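Local atomic coordinates of amino acid ABC superfamily ATP binding cassette transporter, binding protein (Streptococcus pneumoniae, PDB entry 4H5G), a protein that binds L-arginine and, as a probable membrane-anchored lipoprotein, is thought to pass it to an amino acid ABC transporter for uptake. Residues Ala124-Pro134 / Lys164-Glu172; Tyr22-Leu30 / Leu232-Val241. One frame throughout, in Å; residues are numbered along the deposited sequence. Where two conformers were deposited one is given.

Contact 1: residues Ala124-Pro134 / Lys164-Glu172. With ARG (arginine), chain L; SO4 (sulfate ion), chain C.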
loop_
_atom_site.group_PDB
_atom_site.type_symbol
_atom_site.label_atom_id
_atom_site.label_comp_id
_atom_site.label_asym_id
_atom_site.label_seq_id
_atom_site.Cartn_x
_atom_site.Cartn_y
_atom_site.Cartn_z
ATOM N N ALA A 124 0.817 -3.429 24.717
ATOM C CA ALA A 124 -0.478 -3.188 24.085
ATOM C C ALA A 124 -0.866 -4.332 23.149
ATOM O O ALA A 124 -0.031 -5.162 22.786
ATOM C CB ALA A 124 -0.452 -1.872 23.330
ATOM N N ASN A 125 -2.143 -4.384 22.781
ATOM C CA ASN A 125 -2.584 -5.266 21.707
ATOM C C ASN A 125 -2.354 -4.580 20.373
ATOM O O ASN A 125 -3.020 -3.599 20.051
ATOM C CB ASN A 125 -4.068 -5.610 21.866
ATOM C CG ASN A 125 -4.340 -6.390 23.120
ATOM O OD1 ASN A 125 -3.501 -7.168 23.562
ATOM N ND2 ASN A 125 -5.516 -6.175 23.719
ATOM N N ILE A 126 -1.393 -5.088 19.606
ATOM C CA ILE A 126 -1.031 -4.478 18.334
ATOM C C ILE A 126 -1.583 -5.332 17.198
ATOM O O ILE A 126 -1.569 -6.565 17.280
ATOM C CB ILE A 126 0.505 -4.343 18.209
ATOM C CG1 ILE A 126 1.060 -3.508 19.374
ATOM C CG2 ILE A 126 0.903 -3.721 16.861
ATOM C CD1 ILE A 126 2.571 -3.278 19.302
ATOM N N ALA A 127 -2.094 -4.671 16.161
ATOM C CA ALA A 127 -2.516 -5.353 14.936
ATOM C C ALA A 127 -1.655 -4.891 13.756
ATOM O O ALA A 127 -1.214 -3.742 13.699
ATOM C CB ALA A 127 -3.989 -5.087 14.660
ATOM N N ALA A 128 -1.414 -5.794 12.809
ATOM C CA ALA A 128 -0.749 -5.423 11.558
ATOM C C ALA A 128 -1.259 -6.340 10.462
ATOM O O ALA A 128 -1.900 -7.349 10.747
ATOM C CB ALA A 128 0.752 -5.533 11.691
ATOM N N GLN A 129 -0.963 -5.997 9.215
ATOM C CA GLN A 129 -1.518 -6.738 8.078
ATOM C C GLN A 129 -0.625 -7.915 7.702
ATOM O O GLN A 129 0.594 -7.775 7.614
ATOM C CB GLN A 129 -1.685 -5.798 6.883
ATOM C CG GLN A 129 -2.330 -6.428 5.664
ATOM C CD GLN A 129 -2.848 -5.382 4.698
ATOM O OE1 GLN A 129 -2.225 -4.330 4.502
ATOM N NE2 GLN A 129 -4.002 -5.661 4.089
ATOM N N LYS A 130 -1.233 -9.079 7.478
ATOM C CA LYS A 130 -0.485 -10.281 7.093
ATOM C C LYS A 130 0.315 -10.043 5.838
ATOM O O LYS A 130 -0.206 -9.495 4.870
ATOM C CB LYS A 130 -1.450 -11.443 6.801
ATOM C CG LYS A 130 -2.113 -12.023 8.037
ATOM C CD LYS A 130 -3.008 -13.222 7.701
ATOM C CE LYS A 130 -3.589 -13.825 8.979
ATOM N NZ LYS A 130 -4.471 -15.001 8.738
ATOM N N GLY A 131 1.571 -10.492 5.863
ATOM C CA GLY A 131 2.438 -10.453 4.701
ATOM C C GLY A 131 3.068 -9.096 4.436
ATOM O O GLY A 131 3.517 -8.856 3.322
ATOM N N THR A 132 3.121 -8.220 5.448
ATOM C CA THR A 132 3.593 -6.846 5.222
ATOM C C THR A 132 4.832 -6.449 6.017
ATOM O O THR A 132 5.186 -7.079 7.017
ATOM C CB THR A 132 2.500 -5.776 5.510
ATOM O OG1 THR A 132 2.255 -5.703 6.920
ATOM C CG2 THR A 132 1.193 -6.070 4.750
ATOM N N VAL A 133 5.461 -5.365 5.566
ATOM C CA VAL A 133 6.574 -4.748 6.288
ATOM C C VAL A 133 6.184 -4.259 7.694
ATOM O O VAL A 133 6.888 -4.567 8.654
ATOM C CB VAL A 133 7.284 -3.651 5.436
ATOM C CG1 VAL A 133 8.330 -2.888 6.261
ATOM C CG2 VAL A 133 7.929 -4.294 4.204
ATOM N N PRO A 134 5.066 -3.518 7.837
ATOM C CA PRO A 134 4.678 -3.126 9.204
ATOM C C PRO A 134 4.466 -4.321 10.143
ATOM O O PRO A 134 4.732 -4.212 11.339
ATOM C CB PRO A 134 3.365 -2.364 8.992
ATOM C CG PRO A 134 3.484 -1.813 7.608
ATOM C CD PRO A 134 4.211 -2.876 6.819
ATOM N N LYS A 164 -10.616 -4.133 20.774
ATOM C CA LYS A 164 -9.915 -5.418 20.852
ATOM C C LYS A 164 -8.429 -5.195 20.590
ATOM O O LYS A 164 -7.584 -5.971 21.039
ATOM C CB LYS A 164 -10.445 -6.390 19.797
ATOM C CG LYS A 164 -11.866 -6.860 20.030
ATOM C CD LYS A 164 -12.192 -8.039 19.121
ATOM C CE LYS A 164 -11.286 -9.229 19.417
ATOM N NZ LYS A 164 -11.662 -10.424 18.608
ATOM N N ILE A 165 -8.142 -4.123 19.853
ATOM C CA ILE A 165 -6.785 -3.738 19.448
ATOM C C ILE A 165 -6.532 -2.321 19.955
ATOM O O ILE A 165 -7.453 -1.500 19.967
ATOM C CB ILE A 165 -6.667 -3.784 17.904
ATOM C CG1 ILE A 165 -6.746 -5.227 17.411
ATOM C CG2 ILE A 165 -5.379 -3.120 17.389
ATOM C CD1 ILE A 165 -5.695 -6.144 18.028
ATOM N N ASP A 166 -5.304 -2.043 20.395
ATOM C CA ASP A 166 -4.959 -0.711 20.894
ATOM C C ASP A 166 -4.213 0.144 19.876
ATOM O O ASP A 166 -4.249 1.364 19.950
ATOM C CB ASP A 166 -4.104 -0.823 22.162
ATOM C CG ASP A 166 -4.767 -1.650 23.243
ATOM O OD1 ASP A 166 -5.938 -1.372 23.570
ATOM O OD2 ASP A 166 -4.112 -2.589 23.758
ATOM N N ALA A 167 -3.536 -0.498 18.928
ATOM C CA ALA A 167 -2.705 0.228 17.977
ATOM C C ALA A 167 -2.554 -0.611 16.722
ATOM O O ALA A 167 -2.335 -1.810 16.816
ATOM C CB ALA A 167 -1.347 0.509 18.576
ATOM N N VAL A 168 -2.673 0.025 15.559
ATOM C CA VAL A 168 -2.507 -0.688 14.294
ATOM C C VAL A 168 -1.325 -0.101 13.537
ATOM O O VAL A 168 -1.291 1.101 13.272
ATOM C CB VAL A 168 -3.757 -0.567 13.410
ATOM C CG1 VAL A 168 -3.581 -1.427 12.144
ATOM C CG2 VAL A 168 -5.009 -1.006 14.163
ATOM N N HIS A 169 -0.356 -0.946 13.182
ATOM C CA HIS A 169 0.829 -0.495 12.442
ATOM C C HIS A 169 0.515 -0.461 10.949
ATOM O O HIS A 169 -0.027 -1.426 10.408
ATOM C CB HIS A 169 1.998 -1.460 12.691
ATOM C CG HIS A 169 3.350 -0.822 12.624
ATOM N ND1 HIS A 169 4.464 -1.492 12.166
ATOM C CD2 HIS A 169 3.775 0.413 12.984
ATOM C CE1 HIS A 169 5.517 -0.692 12.236
ATOM N NE2 HIS A 169 5.128 0.468 12.738
ATOM N N MET A 170 0.861 0.639 10.275
ATOM C CA MET A 170 0.529 0.795 8.850
ATOM C C MET A 170 1.344 1.913 8.216
ATOM O O MET A 170 1.959 2.704 8.914
ATOM C CB MET A 170 -0.969 1.093 8.686
ATOM C CG MET A 170 -1.369 2.448 9.283
ATOM S SD MET A 170 -3.142 2.782 9.157
ATOM C CE MET A 170 -3.820 1.532 10.235
ATOM N N ASP A 171 1.342 1.993 6.890
ATOM C CA ASP A 171 2.024 3.107 6.229
ATOM C C ASP A 171 1.427 4.435 6.685
ATOM O O ASP A 171 0.218 4.555 6.813
ATOM C CB ASP A 171 1.944 2.963 4.705
ATOM C CG ASP A 171 2.882 1.889 4.188
ATOM O OD1 ASP A 171 4.080 2.193 4.030
ATOM O OD2 ASP A 171 2.435 0.737 3.983
ATOM N N GLU A 172 2.279 5.422 6.949
ATOM C CA GLU A 172 1.802 6.708 7.494
ATOM C C GLU A 172 0.642 7.402 6.733
ATOM O O GLU A 172 -0.305 7.882 7.369
ATOM C CB GLU A 172 2.968 7.691 7.723
ATOM C CG GLU A 172 2.486 9.088 8.113
ATOM C CD GLU A 172 3.573 9.947 8.722
ATOM O OE1 GLU A 172 4.304 10.613 7.962
ATOM O OE2 GLU A 172 3.691 9.964 9.966
HETATM N N ARG L . 3.996 -1.108 2.464
HETATM C CA ARG L . 3.671 -2.366 3.152
HETATM C C ARG L . 4.269 -3.554 2.432
HETATM O O ARG L . 4.647 -3.484 1.251
HETATM C CB ARG L . 2.152 -2.548 3.284
HETATM C CG ARG L . 1.372 -2.380 1.983
HETATM C CD ARG L . -0.098 -2.793 2.153
HETATM N NE ARG L . -0.894 -2.471 0.959
HETATM C CZ ARG L . -2.203 -2.671 0.839
HETATM N NH1 ARG L . -2.831 -2.333 -0.286
HETATM N NH2 ARG L . -2.881 -3.206 1.848
HETATM O OXT ARG L . 4.398 -4.627 3.028
HETATM S S SO4 C . -8.105 -13.219 9.057
HETATM O O1 SO4 C . -7.576 -11.864 9.093
HETATM O O2 SO4 C . -7.440 -14.031 10.077
HETATM O O3 SO4 C . -9.542 -13.164 9.323
HETATM O O4 SO4 C . -7.864 -13.815 7.739
HETATM O O HOH W 1 -7.209 -3.663 23.605
HETATM O O HOH W 2 0.178 -3.499 8.648
#

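Contact 2: residues Tyr22-Leu30 / Leu232-Val241. With ARG (arginine), chain L; ACT (acetate ion), chain F.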
loop_
_atom_site.group_PDB
_atom_site.type_symbol
_atom_site.label_atom_id
_atom_site.label_comp_id
_atom_site.label_asym_id
_atom_site.label_seq_id
_atom_site.Cartn_x
_atom_site.Cartn_y
_atom_site.Cartn_z
ATOM N N TYR A 22 -6.680 0.407 1.489
ATOM C CA TYR A 22 -5.484 1.161 1.873
ATOM C C TYR A 22 -5.501 2.593 1.331
ATOM O O TYR A 22 -4.580 3.004 0.640
ATOM C CB TYR A 22 -4.242 0.397 1.351
ATOM C CG TYR A 22 -3.053 0.329 2.315
ATOM C CD1 TYR A 22 -3.218 -0.102 3.626
ATOM C CD2 TYR A 22 -1.768 0.664 1.898
ATOM C CE1 TYR A 22 -2.131 -0.189 4.515
ATOM C CE2 TYR A 22 -0.675 0.593 2.777
ATOM C CZ TYR A 22 -0.874 0.162 4.076
ATOM O OH TYR A 22 0.192 0.079 4.953
ATOM N N ALA A 23 -6.555 3.346 1.641
ATOM C CA ALA A 23 -6.628 4.759 1.257
ATOM C C ALA A 23 -5.474 5.523 1.906
ATOM O O ALA A 23 -5.238 5.383 3.105
ATOM C CB ALA A 23 -7.951 5.349 1.704
ATOM N N PRO A 24 -4.795 6.405 1.156
ATOM C CA PRO A 24 -5.115 6.937 -0.176
ATOM C C PRO A 24 -4.477 6.215 -1.360
ATOM O O PRO A 24 -4.622 6.693 -2.486
ATOM C CB PRO A 24 -4.549 8.363 -0.101
ATOM C CG PRO A 24 -3.318 8.168 0.726
ATOM C CD PRO A 24 -3.696 7.162 1.786
ATOM N N PHE A 25 -3.791 5.100 -1.126
ATOM C CA PHE A 25 -3.117 4.382 -2.213
ATOM C C PHE A 25 -4.113 3.667 -3.125
ATOM O O PHE A 25 -4.100 3.838 -4.340
ATOM C CB PHE A 25 -2.119 3.364 -1.647
ATOM C CG PHE A 25 -0.924 3.989 -0.977
ATOM C CD1 PHE A 25 0.125 4.487 -1.733
ATOM C CD2 PHE A 25 -0.843 4.065 0.400
ATOM C CE1 PHE A 25 1.223 5.061 -1.122
ATOM C CE2 PHE A 25 0.254 4.630 1.011
ATOM C CZ PHE A 25 1.289 5.125 0.249
ATOM N N GLU A 26 -4.957 2.840 -2.522
ATOM C CA GLU A 26 -6.066 2.201 -3.245
ATOM C C GLU A 26 -7.187 1.862 -2.273
ATOM O O GLU A 26 -6.942 1.401 -1.151
ATOM C CB GLU A 26 -5.615 0.931 -3.977
ATOM C CG GLU A 26 -4.829 -0.053 -3.126
ATOM C CD GLU A 26 -3.339 0.210 -3.195
ATOM O OE1 GLU A 26 -2.877 0.675 -4.263
ATOM O OE2 GLU A 26 -2.627 -0.037 -2.196
ATOM N N PHE A 27 -8.424 2.081 -2.715
ATOM C CA PHE A 27 -9.588 1.848 -1.879
ATOM C C PHE A 27 -10.850 1.869 -2.717
ATOM O O PHE A 27 -10.794 2.134 -3.915
ATOM C CB PHE A 27 -9.682 2.875 -0.730
ATOM C CG PHE A 27 -9.743 4.324 -1.173
ATOM C CD1 PHE A 27 -8.616 4.966 -1.644
ATOM C CD2 PHE A 27 -10.919 5.054 -1.065
ATOM C CE1 PHE A 27 -8.655 6.306 -2.018
ATOM C CE2 PHE A 27 -10.970 6.398 -1.442
ATOM C CZ PHE A 27 -9.838 7.023 -1.915
ATOM N N GLN A 28 -11.979 1.587 -2.084
ATOM C CA GLN A 28 -13.255 1.570 -2.787
ATOM C C GLN A 28 -13.999 2.857 -2.546
ATOM O O GLN A 28 -14.094 3.319 -1.411
ATOM C CB GLN A 28 -14.110 0.405 -2.294
ATOM C CG GLN A 28 -13.378 -0.911 -2.320
ATOM C CD GLN A 28 -13.898 -1.836 -3.384
ATOM O OE1 GLN A 28 -13.999 -1.463 -4.554
ATOM N NE2 GLN A 28 -14.251 -3.051 -2.984
ATOM N N SER A 29 -14.561 3.417 -3.614
ATOM C CA SER A 29 -15.338 4.643 -3.509
ATOM C C SER A 29 -16.521 4.615 -4.465
ATOM O O SER A 29 -16.446 4.034 -5.551
ATOM C CB SER A 29 -14.443 5.851 -3.797
ATOM O OG SER A 29 -15.106 7.058 -3.473
ATOM N N LEU A 30 -17.612 5.241 -4.040
ATOM C CA LEU A 30 -18.816 5.382 -4.855
ATOM C C LEU A 30 -18.577 6.446 -5.923
ATOM O O LEU A 30 -18.615 7.641 -5.633
ATOM C CB LEU A 30 -19.989 5.803 -3.967
ATOM C CG LEU A 30 -21.182 4.881 -3.695
ATOM C CD1 LEU A 30 -22.445 5.435 -4.349
ATOM C CD2 LEU A 30 -20.923 3.447 -4.144
ATOM N N LEU A 232 -2.220 11.671 -4.440
ATOM C CA LEU A 232 -2.517 11.333 -3.042
ATOM C C LEU A 232 -3.433 12.375 -2.415
ATOM O O LEU A 232 -4.353 12.038 -1.666
ATOM C CB LEU A 232 -1.226 11.230 -2.223
ATOM C CG LEU A 232 -0.312 10.039 -2.508
ATOM C CD1 LEU A 232 1.056 10.299 -1.896
ATOM C CD2 LEU A 232 -0.896 8.743 -1.949
ATOM N N GLU A 233 -3.177 13.645 -2.710
ATOM C CA GLU A 233 -4.003 14.696 -2.119
ATOM C C GLU A 233 -5.429 14.667 -2.655
ATOM O O GLU A 233 -6.392 14.924 -1.923
ATOM C CB GLU A 233 -3.338 16.071 -2.301
ATOM C CG GLU A 233 -1.985 16.119 -1.625
ATOM C CD GLU A 233 -1.276 17.443 -1.797
ATOM O OE1 GLU A 233 -1.845 18.350 -2.435
ATOM O OE2 GLU A 233 -0.139 17.561 -1.288
ATOM N N LYS A 234 -5.583 14.339 -3.933
ATOM C CA LYS A 234 -6.921 14.238 -4.526
ATOM C C LYS A 234 -7.685 13.071 -3.937
ATOM O O LYS A 234 -8.892 13.160 -3.679
ATOM C CB LYS A 234 -6.822 14.012 -6.032
ATOM C CG LYS A 234 -6.117 15.103 -6.787
ATOM C CD LYS A 234 -7.062 16.178 -7.255
ATOM C CE LYS A 234 -6.396 17.022 -8.324
ATOM N NZ LYS A 234 -6.027 16.182 -9.495
ATOM N N ALA A 235 -6.980 11.960 -3.755
ATOM C CA ALA A 235 -7.596 10.753 -3.195
ATOM C C ALA A 235 -8.152 11.027 -1.808
ATOM O O ALA A 235 -9.194 10.494 -1.423
ATOM C CB ALA A 235 -6.570 9.607 -3.159
ATOM N N ALA A 236 -7.459 11.888 -1.069
ATOM C CA ALA A 236 -7.861 12.235 0.294
ATOM C C ALA A 236 -9.226 12.913 0.381
ATOM O O ALA A 236 -9.838 12.928 1.444
ATOM C CB ALA A 236 -6.792 13.086 0.969
ATOM N N SER A 237 -9.710 13.458 -0.732
ATOM C CA SER A 237 -10.989 14.161 -0.736
ATOM C C SER A 237 -12.151 13.250 -1.128
ATOM O O SER A 237 -13.297 13.686 -1.176
ATOM C CB SER A 237 -10.936 15.381 -1.660
ATOM O OG SER A 237 -11.142 15.020 -3.010
ATOM N N LEU A 238 -11.853 11.983 -1.406
ATOM C CA LEU A 238 -12.889 11.005 -1.740
ATOM C C LEU A 238 -13.390 10.272 -0.498
ATOM O O LEU A 238 -12.638 10.053 0.451
ATOM C CB LEU A 238 -12.355 9.981 -2.737
ATOM C CG LEU A 238 -11.835 10.504 -4.070
ATOM C CD1 LEU A 238 -11.548 9.333 -5.011
ATOM C CD2 LEU A 238 -12.818 11.494 -4.696
ATOM N N THR A 239 -14.663 9.883 -0.516
ATOM C CA THR A 239 -15.234 9.079 0.559
ATOM C C THR A 239 -15.048 7.602 0.235
ATOM O O THR A 239 -15.232 7.181 -0.910
ATOM C CB THR A 239 -16.734 9.366 0.708
ATOM O OG1 THR A 239 -16.922 10.750 1.026
ATOM C CG2 THR A 239 -17.353 8.511 1.805
ATOM N N GLU A 240 -14.694 6.799 1.233
ATOM C CA GLU A 240 -14.494 5.355 1.079
ATOM C C GLU A 240 -15.755 4.583 1.468
ATOM O O GLU A 240 -16.488 5.004 2.358
ATOM C CB GLU A 240 -13.313 4.879 1.945
ATOM C CG GLU A 240 -12.954 3.393 1.778
ATOM C CD GLU A 240 -11.711 2.970 2.566
ATOM O OE1 GLU A 240 -11.069 3.836 3.193
ATOM O OE2 GLU A 240 -11.373 1.768 2.554
ATOM N N VAL A 241 -15.974 3.441 0.831
ATOM C CA VAL A 241 -17.104 2.582 1.156
ATOM C C VAL A 241 -16.887 1.880 2.490
ATOM O O VAL A 241 -15.899 1.170 2.673
ATOM C CB VAL A 241 -17.312 1.530 0.051
ATOM C CG1 VAL A 241 -18.337 0.493 0.486
ATOM C CG2 VAL A 241 -17.727 2.207 -1.251
HETATM N N ARG L . 3.996 -1.108 2.464
HETATM C CA ARG L . 3.671 -2.366 3.152
HETATM C C ARG L . 4.269 -3.554 2.432
HETATM O O ARG L . 4.647 -3.484 1.251
HETATM C CB ARG L . 2.152 -2.548 3.284
HETATM C CG ARG L . 1.372 -2.380 1.983
HETATM C CD ARG L . -0.098 -2.793 2.153
HETATM N NE ARG L . -0.894 -2.471 0.959
HETATM C CZ ARG L . -2.203 -2.671 0.839
HETATM N NH1 ARG L . -2.831 -2.333 -0.286
HETATM N NH2 ARG L . -2.881 -3.206 1.848
HETATM O OXT ARG L . 4.398 -4.627 3.028
HETATM C C ACT F . -2.822 16.487 -11.048
HETATM O O ACT F . -3.543 15.597 -10.542
HETATM O OXT ACT F . -2.785 17.585 -10.447
HETATM C CH3 ACT F . -2.049 16.254 -12.312
HETATM O O HOH W 3 -8.293 2.629 3.873
HETATM O O HOH W 4 -11.833 0.047 0.610
HETATM O O HOH W 5 -17.958 6.210 -1.301
#

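Contact 1: residues Ala124-Pro134 / Lys164-Glu172
The backbone oxygen of N125 takes two N-H groups from 164-172. D166 N binds N125 O at 2.8 Å, and A167 N adds a weak bond to N125 O at 3.3 Å. This pairing belongs to the parallel strands 125-129 and 167-171 and the residues beside them, in the five-stranded mixed sheet of a periplasmic binding protein type II fold. D166 also returns a bond: its OD2 accepts from N125 N at 2.8 Å, on the anti side of the carboxylate. With chi1 at -55°, D166 CG sits beside its own backbone N, which turns the carboxylate back to N125. The N125 amide lies nearly parallel to it, the planes 11° apart, and a water bridges N125 ND2 and D166 OD1.

Further on, A127 N binds A167 O at 2.9 Å, and H169 N binds A127 O at 3.0 Å. The next step is not direct: a water takes the N-H of Q129 and donates to H169 O. On one face of the sheet A127 CB meets I165 CG2 at 3.6 Å, and helix 153-162 packs over I165 and V168. On the other face I126 touches helix 133-141.

Past Q129 the chain makes a type II turn, and T132 caps helix 133-141. V133 N, at the start of that helix, binds the carboxylate oxygen OXT of the bound arginine. D171 OD2 accepts from the ligand's amino N and has Y22 OH as second partner. Q129 OE1 accepts from the ligand's NH2. Both strand ends therefore reach the ligand pocket. The imidazole of H169, stacked on F105, joins strand 167-171 to helix 133-141: H169 ND1 donates to P134 O at 2.9 Å, with that oxygen only 4° out of the ring plane.

Contact 2: residues Tyr22-Leu30 / Leu232-Val241
P24 packs against the C-terminal part of helix 227-235: P24 CG meets L232 CD2 at 3.7 Å, and P24 CB meets A235 CB at 3.9 Å. The contact joins the C-terminal tail to the loop leading into the antiparallel hairpin 27-31/34-38. The peptide before P24 is cis. This end is tightly packed and buried. With chi1 at 58°, the F27 ring is set against A235, L238 and E240. The A23 methyl lies over one face of the F27 ring, and L238 meets its edge, with F27 CZ 4.0 Å from L238 CB. A type I turn from A235 to L238 leads the chain out of helix 227-235 and along strand 27-31.

The inner loop has a classic beta bulge, where F25 and E26 both face Y22. It also reaches the bound arginine. The ligand's NE lies over one face of the Y22 ring, 3.4 Å from Y22 CD2, and the ligand's NH1 donates to E26 OE2 at 3.0 Å.

The far end is looser and more open to solvent. L30, T239 and V241 are exposed there, and the apolar contact between L30 and V241 is slight. Two direct hydrogen bonds and water bridges join this end, with some packing of V241 on Q28. V241 N donates to Q28 O at 2.9 Å, coming from above the carbonyl plane. A chi1 of -170° swings S29 OG to T239 O. It donates there at 2.6 Å, in the carbonyl plane, and a water held by L30 N donates to that same T239 O.

Contact 2 joins a segment near the start of the chain to its modelled C-terminal end, and contact 1 is nested in the loop between. Their centres are 20 Å apart. Contact 1 belongs to the five-stranded sheet, contact 2 to the hairpin 27-31/34-38 and helix 227-235. Helix 172-181 follows directly on strand 167-171 and packs against A23, P24 and F25, so it links the two. They also touch directly: Y22 OH lies 2.5 Å from D171 OD2, a probable hydrogen bond. Contact 1 holds the ligand's carboxylate and amino groups. The guanidinium is met from both contacts, by Q129 in one and by Y22 and E26 in the other, consistent with specific binding of arginine.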